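Local coordinates for Acarbose/maltose binding protein GacH (Streptomyces glaucescens, PDB 3K01), which binds acarbose and an acarbose homologue, and probably maltose, as the solute receptor of an ABC transporter, at residues 192-201 / 217-228; 289-297 / 361-369. All coordinates share one frame; numbering follows the deposited sequence.

In the fold
Contact 1 comes first along the chain and closes before contact 2 opens, so the two lie in series, with centres about 14 Å apart. Contact 1 packs the short helix 193-198 on helix 216-230, with its centre about 19 Å from the centre of the chain; contact 2 joins strand 293-302 to the short strand 363-364, about 8 Å from that centre. They meet directly: Gly-198 O and Ala-289 N are 3.0 Å apart, a probable hydrogen bond, and Tyr-197 CE2 packs 3.6 Å from Pro-294 N. Helix 193-198 turns Tyr-195, with Phe-192 just before it, to helix 216-230 and Tyr-197 to Pro-294, which joins the helical contact to the strand contact.

Contact 1 (192-201 / 217-228); sequences FLPYLYGEGG and AGVRAYRVIKDL
Helix 193-198 packs on helix 216-230 in a buried helix-helix contact; the axes of 193-198 and 217-228 approach to 8.2 Å, with their directions 128° apart. Its apolar core starts at Phe-192, whose ring makes an offset stack with Tyr-222: centroids are 4.4 Å apart, planes at 27°, and CZ lies over the centre of the tyrosine ring. Ala-221 CB reaches the same CZ at 3.6 Å. Tyr-195 is a knob among Ala-221, Val-224, Ile-225 and Leu-228; Ile-225 CG2 sits over its face, 3.9 Å from the ring centroid, in a CH-pi contact.

Just past the C-terminal end of helix 193-198, Arg-220 grips Glu-199 side-on. NE makes a salt bridge to the anti lone pair of OE1 at 2.9 Å, while NH1 bonds the main-chain O of Glu-199 at 2.9 Å. A bend at chi2 (-50°) in Glu-199 brings its carboxylate to the arginine, and Ser-288 also bonds OE1. Gly-200, with positive phi, ends the helix in a Schellman motif: Gly-201 N bonds Leu-196 O and Gly-200 N bonds Tyr-197 O. Farther out, helix 376-387 touches Phe-192 and Ile-225, helix 393-407 packs against Tyr-222, whose hydroxyl bonds Thr-400, and Pro-294 of strand 293-302 meets Leu-193 and Tyr-197.

Contact 2 (289-297 / 361-369); sequences AGQGSPQGG and DKAVERPWI
Ser-293 and Ala-363 form a parallel beta bridge, their CA atoms 4.8 Å apart, through which residues 361-369 join strand 293-302. Two main-chain bonds define it. Ser-293 N donates to Lys-362 O at 3.0 Å, and Val-364 N donates to Ser-293 O at 2.7 Å. Ala-363 CA adds a CA-H...O contact to that second oxygen. Beside the bridge, Val-364 CG2 packs 3.7 Å from Gly-292 CA.

Past the bridge, Arg-366 holds one atom, Gln-295 O, with two nitrogens: NE at 2.8 Å and NH2 at 2.9 Å, the oxygen tilted slightly from the guanidinium plane. Arg-366 folds back at its second torsion (-83°), which helps turn it to this carbonyl. Gln-295 itself extends with CG anti to the backbone N (chi1 179°), which carries its amide to the edge of the Trp-368 indole, planes 80° apart; OE1 stands 3.4 Å from CZ2.

Ahead of the bridge one water donates to both Gln-291 O and Lys-362 O; beyond it a second accepts from Gln-295 N and donates to Val-364 O.

In the next shell, Trp-368 NE1 bonds Glu-365 OE1 at 2.9 Å, helping to hold the indole beside the glutamine. Gln-122 accepts from Gln-295 NE2 through its main-chain O and donates through its own NE2 to Ala-363 O, while Thr-142 bonds Ser-293 OG. Strand 293-302 also pairs antiparallel with 87-91 and 132-148; this place near the middle of the chain is consistent with the region between the two lobes of a solute-binding protein.

Chemically, the join depends mainly on polar main-chain atoms, with arginine and water continuing a very short strand pairing. Gln-295 OE1 is the exception: buried here without a polar partner, it faces the tryptophan's C-H edge, which probably offsets only part of that cost.

Contact 1 (192-201 / 217-228)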
loop_
_atom_site.group_PDB
_atom_site.type_symbol
_atom_site.label_atom_id
_atom_site.label_comp_id
_atom_site.label_asym_id
_atom_site.label_seq_id
_atom_site.Cartn_x
_atom_site.Cartn_y
_atom_site.Cartn_z
ATOM N N PHE A 192 8.233 -8.490 -3.398
ATOM C CA PHE A 192 8.327 -9.211 -4.647
ATOM C C PHE A 192 7.491 -8.571 -5.753
ATOM O O PHE A 192 7.804 -8.690 -6.941
ATOM C CB PHE A 192 7.883 -10.671 -4.414
ATOM C CG PHE A 192 7.926 -11.531 -5.633
ATOM C CD1 PHE A 192 9.150 -11.888 -6.188
ATOM C CD2 PHE A 192 6.760 -12.009 -6.208
ATOM C CE1 PHE A 192 9.198 -12.747 -7.318
ATOM C CE2 PHE A 192 6.818 -12.876 -7.347
ATOM C CZ PHE A 192 8.023 -13.220 -7.880
ATOM N N LEU A 193 6.390 -7.933 -5.346
ATOM C CA LEU A 193 5.400 -7.524 -6.315
ATOM C C LEU A 193 5.911 -6.560 -7.392
ATOM O O LEU A 193 5.556 -6.718 -8.560
ATOM C CB LEU A 193 4.118 -7.021 -5.617
ATOM C CG LEU A 193 3.417 -8.089 -4.764
ATOM C CD1 LEU A 193 2.229 -7.469 -4.036
ATOM C CD2 LEU A 193 2.915 -9.247 -5.626
ATOM N N PRO A 194 6.778 -5.591 -7.050
ATOM C CA PRO A 194 7.319 -4.763 -8.149
ATOM C C PRO A 194 7.997 -5.562 -9.257
ATOM O O PRO A 194 7.885 -5.207 -10.428
ATOM C CB PRO A 194 8.344 -3.874 -7.419
ATOM C CG PRO A 194 7.761 -3.722 -6.045
ATOM C CD PRO A 194 7.250 -5.117 -5.726
ATOM N N TYR A 195 8.705 -6.627 -8.877
ATOM C CA TYR A 195 9.350 -7.476 -9.885
ATOM C C TYR A 195 8.350 -8.253 -10.727
ATOM O O TYR A 195 8.531 -8.402 -11.940
ATOM C CB TYR A 195 10.385 -8.416 -9.231
ATOM C CG TYR A 195 11.443 -7.608 -8.510
ATOM C CD1 TYR A 195 12.371 -6.830 -9.198
ATOM C CD2 TYR A 195 11.472 -7.578 -7.138
ATOM C CE1 TYR A 195 13.307 -6.055 -8.508
ATOM C CE2 TYR A 195 12.391 -6.821 -6.442
ATOM C CZ TYR A 195 13.310 -6.072 -7.153
ATOM O OH TYR A 195 14.197 -5.275 -6.439
ATOM N N LEU A 196 7.285 -8.740 -10.082
ATOM C CA LEU A 196 6.224 -9.423 -10.805
ATOM C C LEU A 196 5.562 -8.467 -11.810
ATOM O O LEU A 196 5.425 -8.784 -12.998
ATOM C CB LEU A 196 5.203 -9.983 -9.831
ATOM C CG LEU A 196 4.040 -10.742 -10.504
ATOM C CD1 LEU A 196 4.530 -11.983 -11.270
ATOM C CD2 LEU A 196 3.044 -11.109 -9.460
ATOM N N TYR A 197 5.195 -7.267 -11.344
ATOM C CA TYR A 197 4.546 -6.291 -12.221
ATOM C C TYR A 197 5.520 -5.855 -13.322
ATOM O O TYR A 197 5.113 -5.609 -14.463
ATOM C CB TYR A 197 4.069 -5.093 -11.391
ATOM C CG TYR A 197 3.096 -5.430 -10.282
ATOM C CD1 TYR A 197 2.182 -6.487 -10.395
ATOM C CD2 TYR A 197 3.113 -4.713 -9.095
ATOM C CE1 TYR A 197 1.289 -6.766 -9.369
ATOM C CE2 TYR A 197 2.237 -4.973 -8.095
ATOM C CZ TYR A 197 1.339 -6.024 -8.203
ATOM O OH TYR A 197 0.445 -6.274 -7.176
ATOM N N GLY A 198 6.806 -5.776 -12.980
ATOM C CA GLY A 198 7.804 -5.381 -13.972
ATOM C C GLY A 198 7.917 -6.385 -15.123
ATOM O O GLY A 198 8.364 -6.037 -16.219
ATOM N N GLU A 199 7.548 -7.638 -14.857
ATOM C CA GLU A 199 7.535 -8.654 -15.907
ATOM C C GLU A 199 6.186 -8.753 -16.591
ATOM O O GLU A 199 5.955 -9.650 -17.420
ATOM C CB GLU A 199 7.943 -10.008 -15.325
ATOM C CG GLU A 199 9.390 -10.037 -14.838
ATOM C CD GLU A 199 10.337 -9.501 -15.884
ATOM O OE1 GLU A 199 10.325 -10.073 -17.004
ATOM O OE2 GLU A 199 11.066 -8.519 -15.630
ATOM N N GLY A 200 5.290 -7.833 -16.274
ATOM C CA GLY A 200 3.951 -7.817 -16.862
ATOM C C GLY A 200 3.050 -8.853 -16.250
ATOM O O GLY A 200 2.030 -9.221 -16.843
ATOM N N GLY A 201 3.406 -9.331 -15.066
ATOM C CA GLY A 201 2.657 -10.404 -14.410
ATOM C C GLY A 201 1.695 -9.922 -13.345
ATOM O O GLY A 201 1.613 -8.718 -13.047
ATOM N N ALA A 217 5.567 -14.817 -16.892
ATOM C CA ALA A 217 5.940 -13.583 -16.194
ATOM C C ALA A 217 6.303 -13.845 -14.742
ATOM O O ALA A 217 7.223 -13.242 -14.212
ATOM C CB ALA A 217 4.828 -12.566 -16.277
ATOM N N GLY A 218 5.588 -14.751 -14.081
ATOM C CA GLY A 218 5.904 -15.091 -12.701
ATOM C C GLY A 218 7.235 -15.812 -12.572
ATOM O O GLY A 218 8.046 -15.538 -11.662
ATOM N N VAL A 219 7.501 -16.731 -13.502
ATOM C CA VAL A 219 8.801 -17.402 -13.504
ATOM C C VAL A 219 9.907 -16.369 -13.682
ATOM O O VAL A 219 10.891 -16.366 -12.944
ATOM C CB VAL A 219 8.867 -18.429 -14.651
ATOM C CG1 VAL A 219 10.284 -19.021 -14.755
ATOM C CG2 VAL A 219 7.820 -19.523 -14.467
ATOM N N ARG A 220 9.730 -15.478 -14.654
ATOM C CA ARG A 220 10.735 -14.435 -14.901
ATOM C C ARG A 220 10.941 -13.567 -13.675
ATOM O O ARG A 220 12.063 -13.143 -13.420
ATOM C CB ARG A 220 10.369 -13.534 -16.078
ATOM C CG ARG A 220 10.509 -14.212 -17.444
ATOM C CD ARG A 220 10.477 -13.180 -18.549
ATOM N NE ARG A 220 9.284 -12.313 -18.524
ATOM C CZ ARG A 220 8.141 -12.582 -19.148
ATOM N NH1 ARG A 220 7.115 -11.743 -19.075
ATOM N NH2 ARG A 220 8.029 -13.703 -19.869
ATOM N N ALA A 221 9.885 -13.266 -12.927
ATOM C CA ALA A 221 10.042 -12.421 -11.742
ATOM C C ALA A 221 10.921 -13.091 -10.684
ATOM O O ALA A 221 11.796 -12.428 -10.087
ATOM C CB ALA A 221 8.696 -12.071 -11.182
ATOM N N TYR A 222 10.693 -14.383 -10.419
ATOM C CA TYR A 222 11.595 -15.079 -9.520
ATOM C C TYR A 222 13.031 -15.114 -10.062
ATOM O O TYR A 222 13.997 -15.024 -9.284
ATOM C CB TYR A 222 11.077 -16.484 -9.211
ATOM C CG TYR A 222 9.901 -16.542 -8.258
ATOM C CD1 TYR A 222 10.046 -16.189 -6.919
ATOM C CD2 TYR A 222 8.642 -16.982 -8.695
ATOM C CE1 TYR A 222 8.978 -16.291 -6.032
ATOM C CE2 TYR A 222 7.573 -17.080 -7.808
ATOM C CZ TYR A 222 7.748 -16.714 -6.488
ATOM O OH TYR A 222 6.730 -16.812 -5.563
ATOM N N ARG A 223 13.182 -15.259 -11.380
ATOM C CA ARG A 223 14.520 -15.235 -11.976
ATOM C C ARG A 223 15.194 -13.882 -11.793
ATOM O O ARG A 223 16.386 -13.821 -11.524
ATOM C CB ARG A 223 14.443 -15.597 -13.454
ATOM C CG ARG A 223 15.800 -15.859 -14.096
ATOM C CD ARG A 223 15.669 -16.364 -15.517
ATOM N NE ARG A 223 15.026 -17.671 -15.547
ATOM C CZ ARG A 223 13.877 -17.945 -16.162
ATOM N NH1 ARG A 223 13.208 -17.002 -16.828
ATOM N NH2 ARG A 223 13.412 -19.183 -16.124
ATOM N N VAL A 224 14.444 -12.798 -11.954
ATOM C CA VAL A 224 15.023 -11.446 -11.821
ATOM C C VAL A 224 15.607 -11.226 -10.440
ATOM O O VAL A 224 16.724 -10.695 -10.309
ATOM C CB VAL A 224 13.936 -10.371 -12.115
ATOM C CG1 VAL A 224 14.346 -8.966 -11.593
ATOM C CG2 VAL A 224 13.621 -10.316 -13.592
ATOM N N ILE A 225 14.899 -11.628 -9.395
ATOM C CA ILE A 225 15.410 -11.335 -8.064
ATOM C C ILE A 225 16.692 -12.122 -7.792
ATOM O O ILE A 225 17.636 -11.601 -7.196
ATOM C CB ILE A 225 14.349 -11.531 -6.938
ATOM C CG1 ILE A 225 13.938 -13.012 -6.748
ATOM C CG2 ILE A 225 13.149 -10.608 -7.167
ATOM C CD1 ILE A 225 13.024 -13.216 -5.547
ATOM N N LYS A 226 16.734 -13.373 -8.244
ATOM C CA LYS A 226 17.957 -14.157 -8.042
ATOM C C LYS A 226 19.119 -13.616 -8.874
ATOM O O LYS A 226 20.258 -13.587 -8.396
ATOM C CB LYS A 226 17.677 -15.616 -8.406
ATOM C CG LYS A 226 18.816 -16.609 -8.049
ATOM C CD LYS A 226 19.257 -16.495 -6.609
ATOM C CE LYS A 226 20.109 -17.688 -6.185
ATOM N NZ LYS A 226 20.789 -17.466 -4.862
ATOM N N ASP A 227 18.840 -13.173 -10.083
ATOM C CA ASP A 227 19.868 -12.583 -10.922
ATOM C C ASP A 227 20.415 -11.300 -10.292
ATOM O O ASP A 227 21.625 -11.040 -10.374
ATOM C CB ASP A 227 19.357 -12.282 -12.343
ATOM C CG ASP A 227 20.370 -11.501 -13.177
ATOM O OD1 ASP A 227 21.391 -12.086 -13.566
ATOM O OD2 ASP A 227 20.115 -10.327 -13.424
ATOM N N LEU A 228 19.559 -10.486 -9.691
ATOM C CA LEU A 228 20.057 -9.254 -9.086
ATOM C C LEU A 228 21.073 -9.540 -7.994
ATOM O O LEU A 228 22.108 -8.868 -7.874
ATOM C CB LEU A 228 18.883 -8.445 -8.555
ATOM C CG LEU A 228 18.146 -7.662 -9.647
ATOM C CD1 LEU A 228 16.863 -7.068 -9.115
ATOM C CD2 LEU A 228 19.001 -6.517 -10.199
#

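Contact 2 (289-297 / 361-369)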
loop_
_atom_site.group_PDB
_atom_site.type_symbol
_atom_site.label_atom_id
_atom_site.label_comp_id
_atom_site.label_asym_id
_atom_site.label_seq_id
_atom_site.Cartn_x
_atom_site.Cartn_y
_atom_site.Cartn_z
ATOM N N ALA A 289 8.707 -6.269 -19.203
ATOM C CA ALA A 289 7.385 -6.225 -19.861
ATOM C C ALA A 289 6.337 -5.419 -19.094
ATOM O O ALA A 289 5.136 -5.616 -19.279
ATOM C CB ALA A 289 6.862 -7.662 -20.140
ATOM N N GLY A 290 6.774 -4.516 -18.218
ATOM C CA GLY A 290 5.844 -3.733 -17.430
ATOM C C GLY A 290 6.559 -2.902 -16.384
ATOM O O GLY A 290 7.800 -2.930 -16.266
ATOM N N GLN A 291 5.781 -2.151 -15.625
ATOM C CA GLN A 291 6.305 -1.353 -14.547
ATOM C C GLN A 291 5.173 -1.095 -13.587
ATOM O O GLN A 291 4.126 -0.553 -13.973
ATOM C CB GLN A 291 6.857 -0.033 -15.071
ATOM C CG GLN A 291 7.556 0.769 -13.983
ATOM C CD GLN A 291 8.274 2.033 -14.461
ATOM O OE1 GLN A 291 9.060 2.657 -13.705
ATOM N NE2 GLN A 291 8.048 2.405 -15.690
ATOM N N GLY A 292 5.366 -1.451 -12.335
ATOM C CA GLY A 292 4.334 -1.163 -11.355
ATOM C C GLY A 292 4.751 -1.512 -9.960
ATOM O O GLY A 292 5.638 -2.355 -9.750
ATOM N N SER A 293 4.066 -0.910 -8.993
ATOM C CA SER A 293 4.333 -1.120 -7.584
ATOM C C SER A 293 3.020 -1.466 -6.892
ATOM O O SER A 293 1.947 -1.052 -7.337
ATOM C CB SER A 293 4.966 0.138 -6.970
ATOM O OG SER A 293 4.227 1.289 -7.343
ATOM N N PRO A 294 3.066 -2.246 -5.820
ATOM C CA PRO A 294 1.815 -2.643 -5.181
ATOM C C PRO A 294 1.130 -1.492 -4.458
ATOM O O PRO A 294 1.757 -0.535 -4.005
ATOM C CB PRO A 294 2.258 -3.721 -4.208
ATOM C CG PRO A 294 3.697 -3.329 -3.860
ATOM C CD PRO A 294 4.254 -2.811 -5.140
ATOM N N GLN A 295 -0.171 -1.640 -4.274
ATOM C CA GLN A 295 -1.010 -0.571 -3.723
ATOM C C GLN A 295 -1.341 -0.818 -2.277
ATOM O O GLN A 295 -1.802 -1.903 -1.919
ATOM C CB GLN A 295 -2.326 -0.590 -4.482
ATOM C CG GLN A 295 -3.337 0.450 -4.017
ATOM C CD GLN A 295 -4.660 0.302 -4.712
ATOM O OE1 GLN A 295 -4.781 -0.430 -5.680
ATOM N NE2 GLN A 295 -5.660 1.047 -4.242
ATOM N N GLY A 296 -1.124 0.191 -1.436
ATOM C CA GLY A 296 -1.583 0.164 -0.062
ATOM C C GLY A 296 -2.482 1.358 0.221
ATOM O O GLY A 296 -2.871 2.112 -0.677
ATOM N N GLY A 297 -2.804 1.507 1.492
ATOM C CA GLY A 297 -3.607 2.646 1.934
ATOM C C GLY A 297 -4.819 2.207 2.726
ATOM O O GLY A 297 -4.967 1.042 3.127
ATOM N N ASP A 361 1.569 6.929 -9.149
ATOM C CA ASP A 361 1.084 6.755 -10.522
ATOM C C ASP A 361 1.429 5.393 -11.119
ATOM O O ASP A 361 0.858 5.011 -12.131
ATOM C CB ASP A 361 1.620 7.853 -11.453
ATOM C CG ASP A 361 0.953 9.218 -11.246
ATOM O OD1 ASP A 361 -0.101 9.332 -10.575
ATOM O OD2 ASP A 361 1.513 10.174 -11.807
ATOM N N LYS A 362 2.338 4.654 -10.490
ATOM C CA LYS A 362 2.667 3.300 -10.934
ATOM C C LYS A 362 1.956 2.244 -10.135
ATOM O O LYS A 362 2.215 1.051 -10.351
ATOM C CB LYS A 362 4.190 3.077 -10.886
ATOM C CG LYS A 362 4.936 3.779 -12.027
ATOM C CD LYS A 362 4.497 3.301 -13.411
ATOM C CE LYS A 362 5.230 4.122 -14.443
ATOM N NZ LYS A 362 4.622 5.486 -14.569
ATOM N N ALA A 363 1.067 2.611 -9.219
ATOM C CA ALA A 363 0.435 1.604 -8.375
ATOM C C ALA A 363 -0.397 0.623 -9.190
ATOM O O ALA A 363 -1.086 1.016 -10.136
ATOM C CB ALA A 363 -0.404 2.275 -7.306
ATOM N N VAL A 364 -0.347 -0.640 -8.773
ATOM C CA VAL A 364 -1.110 -1.706 -9.416
ATOM C C VAL A 364 -2.091 -2.222 -8.386
ATOM O O VAL A 364 -1.729 -2.465 -7.247
ATOM C CB VAL A 364 -0.156 -2.859 -9.883
ATOM C CG1 VAL A 364 -0.954 -4.061 -10.429
ATOM C CG2 VAL A 364 0.820 -2.354 -10.923
ATOM N N GLU A 365 -3.338 -2.418 -8.815
ATOM C CA GLU A 365 -4.357 -2.893 -7.915
ATOM C C GLU A 365 -4.035 -4.273 -7.361
ATOM O O GLU A 365 -3.447 -5.111 -8.062
ATOM C CB GLU A 365 -5.682 -2.997 -8.663
ATOM C CG GLU A 365 -6.285 -1.665 -9.091
ATOM C CD GLU A 365 -7.564 -1.826 -9.901
ATOM O OE1 GLU A 365 -8.300 -2.795 -9.659
ATOM O OE2 GLU A 365 -7.834 -0.961 -10.775
ATOM N N ARG A 366 -4.440 -4.513 -6.131
ATOM C CA ARG A 366 -4.477 -5.869 -5.581
ATOM C C ARG A 366 -5.611 -6.638 -6.261
ATOM O O ARG A 366 -6.512 -6.033 -6.837
ATOM C CB ARG A 366 -4.854 -5.831 -4.096
ATOM C CG ARG A 366 -4.026 -4.940 -3.232
ATOM C CD ARG A 366 -2.725 -5.563 -2.768
ATOM N NE ARG A 366 -2.153 -4.658 -1.786
ATOM C CZ ARG A 366 -2.163 -4.793 -0.461
ATOM N NH1 ARG A 366 -2.591 -5.901 0.154
ATOM N NH2 ARG A 366 -1.604 -3.833 0.260
ATOM N N PRO A 367 -5.603 -7.982 -6.141
ATOM C CA PRO A 367 -6.835 -8.697 -6.444
ATOM C C PRO A 367 -7.814 -8.438 -5.296
ATOM O O PRO A 367 -7.514 -8.697 -4.133
ATOM C CB PRO A 367 -6.400 -10.178 -6.493
ATOM C CG PRO A 367 -5.159 -10.232 -5.713
ATOM C CD PRO A 367 -4.509 -8.874 -5.701
ATOM N N TRP A 368 -9.004 -7.952 -5.646
ATOM C CA TRP A 368 -9.947 -7.502 -4.632
ATOM C C TRP A 368 -10.855 -8.647 -4.205
ATOM O O TRP A 368 -12.077 -8.623 -4.413
ATOM C CB TRP A 368 -10.743 -6.297 -5.140
ATOM C CG TRP A 368 -9.863 -5.183 -5.609
ATOM C CD1 TRP A 368 -9.824 -4.669 -6.870
ATOM C CD2 TRP A 368 -8.874 -4.467 -4.839
ATOM N NE1 TRP A 368 -8.879 -3.661 -6.939
ATOM C CE2 TRP A 368 -8.295 -3.512 -5.716
ATOM C CE3 TRP A 368 -8.438 -4.522 -3.516
ATOM C CZ2 TRP A 368 -7.286 -2.648 -5.317
ATOM C CZ3 TRP A 368 -7.447 -3.649 -3.115
ATOM C CH2 TRP A 368 -6.883 -2.712 -4.028
ATOM N N ILE A 369 -10.232 -9.655 -3.611
ATOM C CA ILE A 369 -10.910 -10.916 -3.281
ATOM C C ILE A 369 -10.740 -11.215 -1.798
ATOM O O ILE A 369 -9.836 -10.678 -1.140
ATOM C CB ILE A 369 -10.414 -12.093 -4.160
ATOM C CG1 ILE A 369 -8.930 -12.393 -3.904
ATOM C CG2 ILE A 369 -10.658 -11.800 -5.639
ATOM C CD1 ILE A 369 -8.441 -13.648 -4.644
HETATM O O HOH W 1 1.950 0.804 -13.371
HETATM O O HOH W 2 -0.946 -4.344 -5.505
#